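PDB 6FXO: bifunctional autolysin from Staphylococcus aureus subsp. aureus Mu50, which probably cleaves the glycan strands of cell-wall peptidoglycan, as an N-acetylglucosaminidase of glycoside hydrolase family 73. Local coordinates for residues M12-V17 with A48-R53; Q19-L24 with T207-T212; L65-P70 with E106-S111; K52-A55 with A59-Y62. One frame throughout, in Å; residues are numbered along the deposited sequence.

Contact 1: residues M12-V17 with A48-R53; sequences MTLNQV and AMDTKR
Leu14 and Asp50 bring the two backbones closest, CA to CA 6.8 Å, where the first turn of helix 14-22 faces the short link between helix 42-49 and helix 51-56. Each segment contains a helix start with an N-cap. Thr13 OG1 weakly accepts from Asn15 N, and Asp50, the centre of an inverse gamma turn, accepts weakly through OD2 from Arg53 N. No hydrogen bond crosses the contact, so packing alone joins the segments. The Leu14 side chain has CG anti to the backbone N (chi1 177°), which sends its two methyls over the link: CD1 lies against the peptide between Met49 and Asp50, 4.0 Å from Met49 C, while CD2 crosses the Asp50 side chain at about a right angle and reaches OD1 at 3.2 Å. The cap of the second helix therefore has an apolar neighbour on its other carboxylate oxygen. One turn further on, Val17 takes the end of Met49. That methionine is bent at chi3, and it also touches Ala18 and Gln21 of helix 14-22, and Trp200 of helix 195-200. The terminal methyl, Met49 CE, sits 3.4 Å from Val17 CG2 and 3.6 Å from Val17 C.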
loop_
_atom_site.group_PDB
_atom_site.type_symbol
_atom_site.label_atom_id
_atom_site.label_comp_id
_atom_site.label_asym_id
_atom_site.label_seq_id
_atom_site.Cartn_x
_atom_site.Cartn_y
_atom_site.Cartn_z
ATOM N N MET A 12 -18.637 15.119 11.391
ATOM C CA MET A 12 -18.768 15.869 10.160
ATOM C C MET A 12 -19.799 15.255 9.285
ATOM O O MET A 12 -20.689 14.550 9.740
ATOM C CB MET A 12 -17.473 15.751 9.399
ATOM C CG MET A 12 -16.599 16.898 9.501
ATOM S SD MET A 12 -15.292 16.409 8.383
ATOM C CE MET A 12 -14.293 17.699 8.546
ATOM N N THR A 13 -19.663 15.506 8.002
ATOM C CA THR A 13 -20.646 14.918 7.117
ATOM C C THR A 13 -20.035 14.622 5.777
ATOM O O THR A 13 -19.147 15.328 5.316
ATOM C CB THR A 13 -21.884 15.818 7.026
ATOM O OG1 THR A 13 -22.821 15.221 6.129
ATOM C CG2 THR A 13 -21.548 17.217 6.577
ATOM N N LEU A 14 -20.520 13.557 5.156
ATOM C CA LEU A 14 -20.062 13.116 3.858
ATOM C C LEU A 14 -20.346 14.179 2.816
ATOM O O LEU A 14 -19.599 14.302 1.850
ATOM C CB LEU A 14 -20.809 11.820 3.515
ATOM C CG LEU A 14 -20.551 11.196 2.152
ATOM C CD1 LEU A 14 -19.150 10.629 2.092
ATOM C CD2 LEU A 14 -21.558 10.089 1.922
ATOM N N ASN A 15 -21.426 14.952 3.019
ATOM C CA ASN A 15 -21.793 15.999 2.087
ATOM C C ASN A 15 -20.734 17.078 2.055
ATOM O O ASN A 15 -20.375 17.576 0.990
ATOM C CB ASN A 15 -23.105 16.597 2.549
ATOM C CG ASN A 15 -24.326 15.878 2.055
ATOM O OD1 ASN A 15 -24.347 14.642 1.990
ATOM N ND2 ASN A 15 -25.427 16.570 1.801
ATOM N N GLN A 16 -20.228 17.416 3.244
ATOM C CA GLN A 16 -19.199 18.429 3.467
ATOM C C GLN A 16 -17.875 17.936 2.976
ATOM O O GLN A 16 -17.200 18.614 2.205
ATOM C CB GLN A 16 -19.051 18.741 4.980
ATOM C CG GLN A 16 -18.711 20.193 5.383
ATOM C CD GLN A 16 -18.467 20.325 6.884
ATOM O OE1 GLN A 16 -19.361 20.064 7.694
ATOM N NE2 GLN A 16 -17.283 20.825 7.320
ATOM N N VAL A 17 -17.516 16.730 3.401
ATOM C CA VAL A 17 -16.212 16.219 2.945
ATOM C C VAL A 17 -16.046 15.985 1.452
ATOM O O VAL A 17 -14.946 16.133 0.925
ATOM C CB VAL A 17 -15.751 15.006 3.774
ATOM C CG1 VAL A 17 -15.417 15.436 5.194
ATOM C CG2 VAL A 17 -16.813 13.920 3.775
ATOM N N ALA A 48 -17.460 7.158 -3.731
ATOM C CA ALA A 48 -16.151 6.586 -3.612
ATOM C C ALA A 48 -15.558 6.817 -2.202
ATOM O O ALA A 48 -14.671 6.080 -1.776
ATOM C CB ALA A 48 -15.260 7.186 -4.655
ATOM N N MET A 49 -16.106 7.823 -1.508
ATOM C CA MET A 49 -15.711 8.261 -0.150
ATOM C C MET A 49 -16.586 7.756 1.003
ATOM O O MET A 49 -16.187 7.733 2.180
ATOM C CB MET A 49 -15.792 9.794 -0.106
ATOM C CG MET A 49 -14.578 10.489 -0.577
ATOM S SD MET A 49 -14.884 12.281 -0.562
ATOM C CE MET A 49 -15.410 12.512 1.035
ATOM N N ASP A 50 -17.762 7.356 0.653
ATOM C CA ASP A 50 -18.739 6.867 1.598
ATOM C C ASP A 50 -18.276 5.670 2.316
ATOM O O ASP A 50 -18.605 4.570 1.949
ATOM C CB ASP A 50 -20.078 6.659 0.866
ATOM C CG ASP A 50 -21.211 6.208 1.758
ATOM O OD1 ASP A 50 -21.595 6.974 2.661
ATOM O OD2 ASP A 50 -21.758 5.118 1.510
ATOM N N THR A 51 -17.547 5.882 3.393
ATOM C CA THR A 51 -17.055 4.709 4.134
ATOM C C THR A 51 -18.169 3.784 4.576
ATOM O O THR A 51 -17.904 2.613 4.820
ATOM C CB THR A 51 -16.356 5.072 5.426
ATOM O OG1 THR A 51 -17.350 5.522 6.331
ATOM C CG2 THR A 51 -15.296 6.108 5.258
ATOM N N LYS A 52 -19.389 4.280 4.746
ATOM C CA LYS A 52 -20.401 3.357 5.157
ATOM C C LYS A 52 -20.580 2.291 4.104
ATOM O O LYS A 52 -20.879 1.147 4.424
ATOM C CB LYS A 52 -21.755 4.016 5.492
ATOM C CG LYS A 52 -22.667 3.305 6.558
ATOM C CD LYS A 52 -22.312 1.856 7.114
ATOM C CE LYS A 52 -23.305 1.354 8.189
ATOM N NZ LYS A 52 -22.955 0.031 8.867
ATOM N N ARG A 53 -20.385 2.665 2.841
ATOM C CA ARG A 53 -20.539 1.668 1.807
ATOM C C ARG A 53 -19.279 0.807 1.721
ATOM O O ARG A 53 -19.406 -0.408 1.623
ATOM C CB ARG A 53 -20.820 2.312 0.439
ATOM C CG ARG A 53 -20.488 1.381 -0.717
ATOM C CD ARG A 53 -20.269 2.118 -2.019
ATOM N NE ARG A 53 -19.533 1.283 -2.970
ATOM C CZ ARG A 53 -18.505 1.731 -3.690
ATOM N NH1 ARG A 53 -18.111 3.005 -3.580
ATOM N NH2 ARG A 53 -17.879 0.919 -4.530
#

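Contact 2: residues Q19-L24 with T207-T212; sequences QIQAGL and THQYAT
The carboxamides of Gln21 and Gln209 meet edge on, arriving from opposite directions with their planes only 12° apart. Gln209 NE2 donates to Gln21 OE1 over 2.6 Å, with the donor in the carbonyl plane and on a lone pair, and Gln21 OE1 in turn lies 5° out of the amide plane of Gln209. The same oxygen is also 2.7 Å from Gln209 OE1. Two acceptors that close would repel, so the exact placing of these two amides is doubtful. Leu24 CD1 approaches Gln209 OE1 at 3.5 Å from one side of the amide plane, its side chain crossing that of Gln209 at about a right angle.

The contact ties the end of helix 14-22 to the loop between helices 195-200 and 216-231, a loop belonging to the glucosaminidase family region, which is related to lysozyme. Gln209 bridges the distance with a chain extended beyond CG, while Gln21 bends at chi2 (70°) to turn its amide toward the loop; the nearest CA atoms, of Leu24 and Thr207, are still 9.2 Å apart. Gln21 is buried, packed on Val45 and Met49 of helix 42-49 and on Arg199 and Trp200 of helix 195-200. Gln209 NE2 has a second, weak bond to Trp200 O.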
loop_
_atom_site.group_PDB
_atom_site.type_symbol
_atom_site.label_atom_id
_atom_site.label_comp_id
_atom_site.label_asym_id
_atom_site.label_seq_id
_atom_site.Cartn_x
_atom_site.Cartn_y
_atom_site.Cartn_z
ATOM N N GLN A 19 -17.788 17.675 -1.123
ATOM C CA GLN A 19 -17.760 18.922 -1.832
ATOM C C GLN A 19 -16.374 19.501 -1.616
ATOM O O GLN A 19 -15.855 20.160 -2.514
ATOM C CB GLN A 19 -18.880 19.871 -1.301
ATOM C CG GLN A 19 -19.424 21.001 -2.229
ATOM C CD GLN A 19 -20.469 20.636 -3.292
ATOM O OE1 GLN A 19 -20.161 20.556 -4.483
ATOM N NE2 GLN A 19 -21.718 20.372 -2.882
ATOM N N ILE A 20 -15.750 19.232 -0.419
ATOM C CA ILE A 20 -14.411 19.781 -0.221
ATOM C C ILE A 20 -13.427 19.212 -1.262
ATOM O O ILE A 20 -12.524 19.927 -1.706
ATOM C CB ILE A 20 -13.916 19.512 1.230
ATOM C CG1 ILE A 20 -14.809 20.236 2.250
ATOM C CG2 ILE A 20 -12.461 19.942 1.387
ATOM C CD1 ILE A 20 -14.582 19.800 3.694
ATOM N N GLN A 21 -13.606 17.926 -1.650
ATOM C CA GLN A 21 -12.712 17.331 -2.656
ATOM C C GLN A 21 -12.831 17.972 -4.000
ATOM O O GLN A 21 -11.872 18.092 -4.761
ATOM C CB GLN A 21 -13.001 15.822 -2.817
ATOM C CG GLN A 21 -11.786 14.889 -2.905
ATOM C CD GLN A 21 -11.072 14.795 -1.579
ATOM O OE1 GLN A 21 -9.850 14.839 -1.488
ATOM N NE2 GLN A 21 -11.887 14.804 -0.528
ATOM N N ALA A 22 -14.047 18.341 -4.309
ATOM C CA ALA A 22 -14.362 18.999 -5.562
ATOM C C ALA A 22 -13.677 20.379 -5.683
ATOM O O ALA A 22 -13.393 20.772 -6.820
ATOM C CB ALA A 22 -15.870 19.141 -5.716
ATOM N N GLY A 23 -13.404 21.115 -4.532
ATOM C CA GLY A 23 -12.757 22.406 -4.650
ATOM C C GLY A 23 -11.246 22.354 -4.737
ATOM O O GLY A 23 -10.611 23.399 -4.857
ATOM N N LEU A 24 -10.654 21.142 -4.685
ATOM C CA LEU A 24 -9.201 21.074 -4.758
ATOM C C LEU A 24 -8.621 21.514 -6.080
ATOM O O LEU A 24 -9.182 21.212 -7.133
ATOM C CB LEU A 24 -8.695 19.671 -4.410
ATOM C CG LEU A 24 -9.380 19.010 -3.226
ATOM C CD1 LEU A 24 -8.723 17.682 -2.946
ATOM C CD2 LEU A 24 -9.311 19.903 -2.002
ATOM N N THR A 207 -5.408 17.660 1.848
ATOM C CA THR A 207 -3.991 17.749 2.119
ATOM C C THR A 207 -3.285 16.424 2.047
ATOM O O THR A 207 -3.829 15.387 2.390
ATOM C CB THR A 207 -3.772 18.449 3.468
ATOM O OG1 THR A 207 -4.436 19.717 3.434
ATOM C CG2 THR A 207 -2.302 18.649 3.787
ATOM N N HIS A 208 -2.071 16.487 1.547
ATOM C CA HIS A 208 -1.167 15.371 1.355
ATOM C C HIS A 208 -1.758 14.105 0.723
ATOM O O HIS A 208 -1.335 12.985 1.036
ATOM C CB HIS A 208 -0.411 15.043 2.653
ATOM C CG HIS A 208 0.964 14.550 2.365
ATOM N ND1 HIS A 208 1.338 13.247 2.620
ATOM C CD2 HIS A 208 1.988 15.126 1.680
ATOM C CE1 HIS A 208 2.545 13.043 2.094
ATOM N NE2 HIS A 208 2.958 14.166 1.522
ATOM N N GLN A 209 -2.747 14.275 -0.154
ATOM C CA GLN A 209 -3.345 13.115 -0.788
ATOM C C GLN A 209 -2.526 12.408 -1.865
ATOM O O GLN A 209 -1.860 13.032 -2.680
ATOM C CB GLN A 209 -4.755 13.436 -1.267
ATOM C CG GLN A 209 -5.546 14.146 -0.188
ATOM C CD GLN A 209 -6.943 14.446 -0.670
ATOM O OE1 GLN A 209 -7.191 14.711 -1.854
ATOM N NE2 GLN A 209 -7.868 14.440 0.220
ATOM N N TYR A 210 -2.615 11.086 -1.864
ATOM C CA TYR A 210 -1.903 10.275 -2.821
ATOM C C TYR A 210 -2.235 10.328 -4.323
ATOM O O TYR A 210 -1.320 10.096 -5.067
ATOM C CB TYR A 210 -1.941 8.809 -2.368
ATOM C CG TYR A 210 -0.713 8.010 -2.736
ATOM C CD1 TYR A 210 -0.619 7.366 -3.964
ATOM C CD2 TYR A 210 0.336 7.858 -1.845
ATOM C CE1 TYR A 210 0.479 6.597 -4.284
ATOM C CE2 TYR A 210 1.450 7.089 -2.165
ATOM C CZ TYR A 210 1.516 6.462 -3.391
ATOM O OH TYR A 210 2.602 5.695 -3.748
ATOM N N ALA A 211 -3.488 10.621 -4.781
ATOM C CA ALA A 211 -3.737 10.648 -6.211
ATOM C C ALA A 211 -5.088 11.251 -6.490
ATOM O O ALA A 211 -5.925 11.334 -5.592
ATOM C CB ALA A 211 -3.679 9.238 -6.784
ATOM N N THR A 212 -5.303 11.667 -7.736
ATOM C CA THR A 212 -6.565 12.261 -8.101
ATOM C C THR A 212 -7.703 11.288 -8.300
ATOM O O THR A 212 -8.853 11.644 -8.071
ATOM C CB THR A 212 -6.385 13.259 -9.269
ATOM O OG1 THR A 212 -5.583 12.680 -10.314
ATOM C CG2 THR A 212 -5.753 14.563 -8.802
#

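Contact 3: residues L65-P70 with E106-S111; sequences LRLDQP and EVYLIS
Leu67 turns its CG anti to the carbonyl carbon (chi1 -59°) and Tyr108 turns its ring anti to the backbone N (chi1 -179°), and these two torsions bring leucine methyls and phenol together at about a right angle. Both methyls meet the same side of the ring: Leu67 CD1 lies 3.6 Å from Tyr108 CD1 and 3.7 Å from Tyr108 CE1, while Leu67 CD2 settles nearer the stem, 3.8 Å from Tyr108 CB. A looser apolar touch, Leu65 CD2 to Val107 CG2, extends the packing. At the far end Glu106, bent at chi2, brings its carboxylate beside Pro70; their separation in the model is too short to trust, but OE2 has a clear partner in Gln71 N.

The loop carries its own brace. Arg66 grips Asp68 side-on, NE to OD1 and NH2 to OD2, both 3.0 Å, each oxygen using its syn lone pair and lying within a few degrees of the guanidinium plane. On the helix, Val107 O takes Ser111 N and Ser111 OG from opposite faces of its carbonyl plane.

This is a buried packing of the loop before helix 75-82 on the start of helix 106-116, which belongs to the glucosaminidase family region, of the lysozyme clan. Leu67 and Tyr108 also meet Met198 of helix 195-200, Leu65 and Val107 share Tyr228 of helix 216-231, and Arg66 NH1 reaches Asp239 in strand 237-242.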
loop_
_atom_site.group_PDB
_atom_site.type_symbol
_atom_site.label_atom_id
_atom_site.label_comp_id
_atom_site.label_asym_id
_atom_site.label_seq_id
_atom_site.Cartn_x
_atom_site.Cartn_y
_atom_site.Cartn_z
ATOM N N LEU A 65 -7.732 -1.122 6.453
ATOM C CA LEU A 65 -6.803 -1.968 7.194
ATOM C C LEU A 65 -5.573 -1.079 7.637
ATOM O O LEU A 65 -5.062 -0.327 6.818
ATOM C CB LEU A 65 -6.272 -3.150 6.309
ATOM C CG LEU A 65 -5.185 -4.063 6.877
ATOM C CD1 LEU A 65 -5.830 -5.182 7.839
ATOM C CD2 LEU A 65 -4.252 -4.648 5.769
ATOM N N ARG A 66 -5.082 -1.199 8.872
ATOM C CA ARG A 66 -3.928 -0.405 9.256
ATOM C C ARG A 66 -2.600 -1.038 8.820
ATOM O O ARG A 66 -2.226 -2.124 9.217
ATOM C CB ARG A 66 -3.904 -0.142 10.797
ATOM C CG ARG A 66 -5.024 0.743 11.373
ATOM C CD ARG A 66 -4.791 2.286 11.315
ATOM N NE ARG A 66 -3.691 2.660 12.202
ATOM C CZ ARG A 66 -3.804 3.225 13.408
ATOM N NH1 ARG A 66 -5.001 3.496 13.908
ATOM N NH2 ARG A 66 -2.726 3.467 14.133
ATOM N N LEU A 67 -1.932 -0.339 7.912
ATOM C CA LEU A 67 -0.678 -0.624 7.272
ATOM C C LEU A 67 0.536 -0.427 8.174
ATOM O O LEU A 67 1.629 -0.868 7.856
ATOM C CB LEU A 67 -0.647 0.323 6.013
ATOM C CG LEU A 67 -1.839 0.121 4.982
ATOM C CD1 LEU A 67 -1.706 0.991 3.777
ATOM C CD2 LEU A 67 -1.777 -1.394 4.441
ATOM N N ASP A 68 0.356 0.304 9.274
ATOM C CA ASP A 68 1.414 0.573 10.230
ATOM C C ASP A 68 1.419 -0.563 11.257
ATOM O O ASP A 68 2.247 -0.593 12.156
ATOM C CB ASP A 68 1.212 1.960 10.869
ATOM C CG ASP A 68 -0.131 2.145 11.538
ATOM O OD1 ASP A 68 -1.146 1.760 10.933
ATOM O OD2 ASP A 68 -0.174 2.755 12.624
ATOM N N GLN A 69 0.491 -1.517 11.112
ATOM C CA GLN A 69 0.466 -2.604 12.074
ATOM C C GLN A 69 0.756 -3.977 11.603
ATOM O O GLN A 69 -0.051 -4.592 10.930
ATOM C CB GLN A 69 -0.840 -2.641 12.883
ATOM C CG GLN A 69 -0.533 -2.825 14.384
ATOM C CD GLN A 69 -1.501 -2.150 15.339
ATOM O OE1 GLN A 69 -1.635 -0.925 15.343
ATOM N NE2 GLN A 69 -2.108 -2.910 16.267
ATOM N N PRO A 70 1.914 -4.481 11.935
ATOM C CA PRO A 70 2.227 -5.827 11.524
ATOM C C PRO A 70 1.268 -6.806 12.181
ATOM O O PRO A 70 0.759 -6.558 13.262
ATOM C CB PRO A 70 3.640 -6.044 12.049
ATOM C CG PRO A 70 4.189 -4.699 12.190
ATOM C CD PRO A 70 3.042 -3.874 12.664
ATOM N N GLU A 106 2.832 -6.483 6.983
ATOM C CA GLU A 106 3.561 -7.357 6.095
ATOM C C GLU A 106 3.074 -7.460 4.734
ATOM O O GLU A 106 3.897 -7.524 3.828
ATOM C CB GLU A 106 3.750 -8.799 6.690
ATOM C CG GLU A 106 2.870 -9.166 7.870
ATOM C CD GLU A 106 3.546 -8.931 9.221
ATOM O OE1 GLU A 106 4.228 -9.846 9.720
ATOM O OE2 GLU A 106 3.368 -7.825 9.760
ATOM N N VAL A 107 1.742 -7.525 4.559
ATOM C CA VAL A 107 1.256 -7.619 3.185
ATOM C C VAL A 107 1.566 -6.323 2.400
ATOM O O VAL A 107 1.790 -6.394 1.223
ATOM C CB VAL A 107 -0.223 -8.040 3.042
ATOM C CG1 VAL A 107 -0.508 -9.275 3.889
ATOM C CG2 VAL A 107 -1.156 -6.892 3.401
ATOM N N TYR A 108 1.599 -5.171 3.087
ATOM C CA TYR A 108 1.880 -3.930 2.444
ATOM C C TYR A 108 3.283 -3.914 1.970
ATOM O O TYR A 108 3.576 -3.324 0.913
ATOM C CB TYR A 108 1.618 -2.751 3.388
ATOM C CG TYR A 108 1.862 -1.374 2.796
ATOM C CD1 TYR A 108 0.901 -0.753 2.002
ATOM C CD2 TYR A 108 3.032 -0.687 3.055
ATOM C CE1 TYR A 108 1.107 0.510 1.494
ATOM C CE2 TYR A 108 3.246 0.590 2.546
ATOM C CZ TYR A 108 2.279 1.186 1.765
ATOM O OH TYR A 108 2.470 2.450 1.245
ATOM N N LEU A 109 4.165 -4.575 2.757
ATOM C CA LEU A 109 5.558 -4.598 2.351
ATOM C C LEU A 109 5.813 -5.545 1.180
ATOM O O LEU A 109 6.576 -5.186 0.283
ATOM C CB LEU A 109 6.417 -5.020 3.525
ATOM C CG LEU A 109 7.823 -4.518 3.606
ATOM C CD1 LEU A 109 7.815 -3.044 3.934
ATOM C CD2 LEU A 109 8.532 -5.277 4.760
ATOM N N ILE A 110 5.169 -6.779 1.205
ATOM C CA ILE A 110 5.390 -7.675 0.163
ATOM C C ILE A 110 4.748 -7.189 -1.167
ATOM O O ILE A 110 5.438 -7.234 -2.184
ATOM C CB ILE A 110 4.744 -9.002 0.599
ATOM C CG1 ILE A 110 5.533 -9.656 1.723
ATOM C CG2 ILE A 110 4.485 -10.002 -0.629
ATOM C CD1 ILE A 110 4.678 -10.829 2.270
ATOM N N SER A 111 3.477 -6.695 -1.146
ATOM C CA SER A 111 2.945 -6.285 -2.396
ATOM C C SER A 111 3.822 -5.202 -2.943
ATOM O O SER A 111 4.030 -5.169 -4.142
ATOM C CB SER A 111 1.479 -5.877 -2.258
ATOM O OG SER A 111 1.346 -4.789 -1.389
#

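Contact 4: residues K52-A55 with A59-Y62; sequences KRLA and ALKY
Leu60 makes the main apolar contact, laying its CD1 methyl against two side chains of helix 51-56. That methyl is 3.5 Å from Leu54 CD2 and 3.4 Å from Arg53 NH2, lying over one face of the guanidinium group. Leu54 CD2 is on the same face, offset toward its rim, so the flat cationic group is backed by two leucine methyls. The arginine gets there by running extended from CG to NE, and its polar end is held by a hydrogen bond from NH1 to His47 O. Nearer the backbone, Leu60 CB rests 3.5 Å from Leu54 O.

Lys61 follows. Its N comes 3.3 Å from Leu54 O, yet the angle is too poor for a hydrogen bond, and the two segments meet without one. With CG set between its own backbone N and carbonyl carbon (chi1 54°), the lysine passes Ala55 O with CB at 3.8 Å and then runs out extended, away from the helix, where NZ forms a long, weak ion pair with Glu3 OE2. Tyr62 turns its back on helix 51-56, but its N closes the 3-10 turn by donating to Ala59 O at 3.1 Å.

After helix 51-56 the chain makes a short turn, in which Asp57 OD1 accepts from Ala59 N and Leu60 N, and the 3-10 segment sets off nearly at right angles to 52-55, packed against its last residues. Leu54 packs on Asn218 of helix 216-231, while Tyr62 meets Ile224 and Tyr228 of that helix and, edge-to-face, Phe238 of strand 237-242.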
loop_
_atom_site.group_PDB
_atom_site.type_symbol
_atom_site.label_atom_id
_atom_site.label_comp_id
_atom_site.label_asym_id
_atom_site.label_seq_id
_atom_site.Cartn_x
_atom_site.Cartn_y
_atom_site.Cartn_z
ATOM N N LYS A 52 -19.389 4.280 4.746
ATOM C CA LYS A 52 -20.401 3.357 5.157
ATOM C C LYS A 52 -20.580 2.291 4.104
ATOM O O LYS A 52 -20.879 1.147 4.424
ATOM C CB LYS A 52 -21.755 4.016 5.492
ATOM C CG LYS A 52 -22.667 3.305 6.558
ATOM C CD LYS A 52 -22.312 1.856 7.114
ATOM C CE LYS A 52 -23.305 1.354 8.189
ATOM N NZ LYS A 52 -22.955 0.031 8.867
ATOM N N ARG A 53 -20.385 2.665 2.841
ATOM C CA ARG A 53 -20.539 1.668 1.807
ATOM C C ARG A 53 -19.279 0.807 1.721
ATOM O O ARG A 53 -19.406 -0.408 1.623
ATOM C CB ARG A 53 -20.820 2.312 0.439
ATOM C CG ARG A 53 -20.488 1.381 -0.717
ATOM C CD ARG A 53 -20.269 2.118 -2.019
ATOM N NE ARG A 53 -19.533 1.283 -2.970
ATOM C CZ ARG A 53 -18.505 1.731 -3.690
ATOM N NH1 ARG A 53 -18.111 3.005 -3.580
ATOM N NH2 ARG A 53 -17.879 0.919 -4.530
ATOM N N LEU A 54 -18.061 1.430 1.768
ATOM C CA LEU A 54 -16.876 0.653 1.690
ATOM C C LEU A 54 -16.734 -0.323 2.862
ATOM O O LEU A 54 -16.247 -1.412 2.615
ATOM C CB LEU A 54 -15.685 1.615 1.575
ATOM C CG LEU A 54 -15.925 2.801 0.635
ATOM C CD1 LEU A 54 -14.846 3.850 0.819
ATOM C CD2 LEU A 54 -15.996 2.318 -0.818
ATOM N N ALA A 55 -17.192 0.023 4.108
ATOM C CA ALA A 55 -17.023 -0.976 5.200
ATOM C C ALA A 55 -17.820 -2.310 5.030
ATOM O O ALA A 55 -17.379 -3.342 5.487
ATOM C CB ALA A 55 -17.374 -0.359 6.552
ATOM N N ALA A 59 -14.018 -6.803 0.043
ATOM C CA ALA A 59 -12.757 -6.456 -0.560
ATOM C C ALA A 59 -12.514 -4.972 -0.235
ATOM O O ALA A 59 -11.408 -4.626 0.206
ATOM C CB ALA A 59 -12.743 -6.654 -2.097
ATOM N N LEU A 60 -13.573 -4.146 -0.407
ATOM C CA LEU A 60 -13.451 -2.706 -0.120
ATOM C C LEU A 60 -13.029 -2.331 1.338
ATOM O O LEU A 60 -12.314 -1.356 1.481
ATOM C CB LEU A 60 -14.700 -1.862 -0.534
ATOM C CG LEU A 60 -15.363 -2.004 -1.955
ATOM C CD1 LEU A 60 -16.378 -0.887 -2.131
ATOM C CD2 LEU A 60 -14.421 -1.869 -3.107
ATOM N N LYS A 61 -13.405 -3.116 2.387
ATOM C CA LYS A 61 -12.964 -2.696 3.716
ATOM C C LYS A 61 -11.428 -2.707 3.873
ATOM O O LYS A 61 -10.945 -2.140 4.811
ATOM C CB LYS A 61 -13.610 -3.496 4.883
ATOM C CG LYS A 61 -13.476 -5.044 4.835
ATOM C CD LYS A 61 -14.344 -5.726 5.947
ATOM C CE LYS A 61 -14.201 -7.244 6.050
ATOM N NZ LYS A 61 -15.075 -7.885 7.105
ATOM N N TYR A 62 -10.660 -3.317 2.920
ATOM C CA TYR A 62 -9.231 -3.308 3.114
ATOM C C TYR A 62 -8.567 -1.958 3.075
ATOM O O TYR A 62 -7.405 -1.877 3.459
ATOM C CB TYR A 62 -8.494 -4.514 2.409
ATOM C CG TYR A 62 -8.651 -5.852 3.136
ATOM C CD1 TYR A 62 -9.857 -6.543 3.107
ATOM C CD2 TYR A 62 -7.623 -6.382 3.917
ATOM C CE1 TYR A 62 -10.047 -7.704 3.834
ATOM C CE2 TYR A 62 -7.793 -7.588 4.662
ATOM C CZ TYR A 62 -8.992 -8.225 4.601
ATOM O OH TYR A 62 -9.123 -9.445 5.225
#

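In the fold
Contact 1 touches contact 2 and contact 4, which stay about 11 Å apart at their nearest atoms. Contacts 1 and 2 share helix 14-22, their centres 13 Å apart, and touch where Met49 SD lies 3.9 Å from Gln21 NE2. Contacts 1 and 4 share Lys52 and Arg53, and Leu54 CD1 packs 3.4 Å from Ala48 O, with centres 12 Å apart. Contact 3 stands apart, about 7 Å from the chain's centre; its centre is about 17 Å from that of contact 4, which it follows after two residues. Contacts 2 and 3 come within about 6 Å at their nearest atoms without touching. Both bring the chain's first part against segments of the glucosaminidase family region.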